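Local coordinates for protein o-succinylbenzoate synthase (Synechococcus elongatus, PDB 2OZT) that catalyses the metal-dependent dehydration of 2-succinyl-6-hydroxy-2,4-cyclohexadiene-1-carboxylate to 2-succinylbenzoate, a step on the pathway to phylloquinone, at residues Ile31-Glu36 / Phe89-Ala94. Sequence-based numbering, arbitrary orientation.
Sequences IYLRLE and FGFATA
Leu-33 sets its CD1 methyl squarely over the Phe-91 ring, a CH-pi contact in which CD1 lies 3.6 Å from the ring centroid and only 6° off the normal. CD2 lies on the same side of the ring but beyond its rim, 3.9 Å from Phe-91 CZ, and the two side chains cross at about a right angle. With CG anti to the carbonyl carbon (chi1 -60°) and CD1 anti to CA, Leu-33 extends to the ring. CD1 also rests 3.6 Å from Gly-90 O; glycine has no side chain there, and the methyl reaches the helix backbone. This is the tight end of the contact. Farther along the strand, Leu-35 straddles the methyl of Ala-94 more loosely, with CD1 3.9 Å from Ala-94 CB and CD2 against the backbone carbonyl carbon of Ala-94. No hydrogen bond joins the two segments, whose axes approach to 9.1 Å at 30°. On the strand's other, partly exposed side, Arg-34 NH1 makes a salt bridge to Glu-36 OE1 (2.9 Å), and Arg-34 NH2 another to Glu-316 of helix 312-320. Helix 85-97 packs on the antiparallel sheet of the enolase-type N-terminal domain, far from the metal site. Strand 23-36 runs between strands 3-20 and 42-47, Trp-5 meets the Phe-91 ring edge-to-face, and helix 277-290 touches Phe-89 and Thr-93 on helix 85-97.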
loop_
_atom_site.group_PDB
_atom_site.type_symbol
_atom_site.label_atom_id
_atom_site.label_comp_id
_atom_site.label_asym_id
_atom_site.label_seq_id
_atom_site.Cartn_x
_atom_site.Cartn_y
_atom_site.Cartn_z
ATOM N N ILE A 31 -0.302 4.533 -16.010
ATOM C CA ILE A 31 -1.282 4.853 -17.046
ATOM C C ILE A 31 -2.479 5.479 -16.398
ATOM O O ILE A 31 -2.961 5.001 -15.345
ATOM C CB ILE A 31 -1.722 3.573 -17.700
ATOM C CG1 ILE A 31 -0.618 2.987 -18.598
ATOM C CG2 ILE A 31 -2.986 3.781 -18.544
ATOM C CD1 ILE A 31 -0.883 1.499 -18.911
ATOM N N TYR A 32 -2.967 6.555 -17.020
ATOM C CA TYR A 32 -4.313 7.079 -16.675
ATOM C C TYR A 32 -5.328 6.677 -17.722
ATOM O O TYR A 32 -5.051 6.727 -18.918
ATOM C CB TYR A 32 -4.313 8.595 -16.575
ATOM C CG TYR A 32 -3.427 9.137 -15.483
ATOM C CD1 TYR A 32 -3.483 8.614 -14.198
ATOM C CD2 TYR A 32 -2.531 10.173 -15.729
ATOM C CE1 TYR A 32 -2.678 9.085 -13.206
ATOM C CE2 TYR A 32 -1.710 10.674 -14.711
ATOM C CZ TYR A 32 -1.822 10.132 -13.447
ATOM O OH TYR A 32 -1.008 10.612 -12.427
ATOM N N LEU A 33 -6.508 6.280 -17.240
ATOM C CA LEU A 33 -7.636 5.905 -18.099
ATOM C C LEU A 33 -8.698 6.974 -17.984
ATOM O O LEU A 33 -8.986 7.442 -16.898
ATOM C CB LEU A 33 -8.308 4.625 -17.604
ATOM C CG LEU A 33 -7.396 3.399 -17.547
ATOM C CD1 LEU A 33 -8.104 2.226 -16.879
ATOM C CD2 LEU A 33 -6.874 2.976 -18.894
ATOM N N ARG A 34 -9.290 7.315 -19.140
ATOM C CA ARG A 34 -10.455 8.236 -19.174
ATOM C C ARG A 34 -11.579 7.579 -19.947
ATOM O O ARG A 34 -11.386 7.253 -21.107
ATOM C CB ARG A 34 -10.039 9.549 -19.808
ATOM C CG ARG A 34 -11.212 10.589 -19.868
ATOM C CD ARG A 34 -10.762 11.833 -20.598
ATOM N NE ARG A 34 -11.745 12.947 -20.597
ATOM C CZ ARG A 34 -12.767 13.052 -21.444
ATOM N NH1 ARG A 34 -13.043 12.110 -22.339
ATOM N NH2 ARG A 34 -13.571 14.114 -21.339
ATOM N N LEU A 35 -12.751 7.439 -19.294
ATOM C CA LEU A 35 -13.906 6.709 -19.830
ATOM C C LEU A 35 -15.002 7.746 -20.045
ATOM O O LEU A 35 -15.134 8.649 -19.261
ATOM C CB LEU A 35 -14.369 5.664 -18.812
ATOM C CG LEU A 35 -13.731 4.282 -18.930
ATOM C CD1 LEU A 35 -12.189 4.342 -18.803
ATOM C CD2 LEU A 35 -14.338 3.320 -17.902
ATOM N N GLU A 36 -15.734 7.647 -21.157
ATOM C CA GLU A 36 -16.827 8.602 -21.367
ATOM C C GLU A 36 -18.002 7.883 -21.988
ATOM O O GLU A 36 -17.845 7.153 -22.959
ATOM C CB GLU A 36 -16.356 9.752 -22.240
ATOM C CG GLU A 36 -17.437 10.884 -22.445
ATOM C CD GLU A 36 -16.933 12.084 -23.211
ATOM O OE1 GLU A 36 -15.711 12.276 -23.369
ATOM O OE2 GLU A 36 -17.778 12.900 -23.680
ATOM N N PHE A 89 -7.393 -3.221 -11.191
ATOM C CA PHE A 89 -7.782 -2.109 -10.319
ATOM C C PHE A 89 -8.110 -0.874 -11.136
ATOM O O PHE A 89 -9.154 -0.214 -10.925
ATOM C CB PHE A 89 -6.626 -1.780 -9.345
ATOM C CG PHE A 89 -6.762 -0.450 -8.653
ATOM C CD1 PHE A 89 -7.481 -0.316 -7.481
ATOM C CD2 PHE A 89 -6.185 0.712 -9.197
ATOM C CE1 PHE A 89 -7.578 0.892 -6.813
ATOM C CE2 PHE A 89 -6.297 1.947 -8.542
ATOM C CZ PHE A 89 -6.993 2.048 -7.347
ATOM N N GLY A 90 -7.241 -0.557 -12.098
ATOM C CA GLY A 90 -7.484 0.669 -12.871
ATOM C C GLY A 90 -8.787 0.652 -13.656
ATOM O O GLY A 90 -9.546 1.639 -13.592
ATOM N N PHE A 91 -9.028 -0.454 -14.356
ATOM C CA PHE A 91 -10.269 -0.515 -15.142
ATOM C C PHE A 91 -11.486 -0.589 -14.244
ATOM O O PHE A 91 -12.478 0.061 -14.533
ATOM C CB PHE A 91 -10.215 -1.663 -16.110
ATOM C CG PHE A 91 -9.452 -1.332 -17.373
ATOM C CD1 PHE A 91 -10.100 -0.586 -18.391
ATOM C CD2 PHE A 91 -8.092 -1.665 -17.512
ATOM C CE1 PHE A 91 -9.418 -0.256 -19.576
ATOM C CE2 PHE A 91 -7.393 -1.317 -18.664
ATOM C CZ PHE A 91 -8.067 -0.625 -19.688
ATOM N N ALA A 92 -11.438 -1.353 -13.170
ATOM C CA ALA A 92 -12.609 -1.488 -12.299
ATOM C C ALA A 92 -12.973 -0.170 -11.651
ATOM O O ALA A 92 -14.151 0.251 -11.625
ATOM C CB ALA A 92 -12.372 -2.575 -11.246
ATOM N N THR A 93 -11.980 0.554 -11.151
ATOM C CA THR A 93 -12.227 1.853 -10.518
ATOM C C THR A 93 -12.669 2.926 -11.534
ATOM O O THR A 93 -13.519 3.765 -11.224
ATOM C CB THR A 93 -11.025 2.310 -9.623
ATOM O OG1 THR A 93 -9.847 2.406 -10.421
ATOM C CG2 THR A 93 -10.761 1.317 -8.432
ATOM N N ALA A 94 -12.089 2.898 -12.724
ATOM C CA ALA A 94 -12.515 3.828 -13.750
ATOM C C ALA A 94 -13.988 3.577 -14.060
ATOM O O ALA A 94 -14.759 4.540 -14.130
ATOM C CB ALA A 94 -11.658 3.641 -15.009
#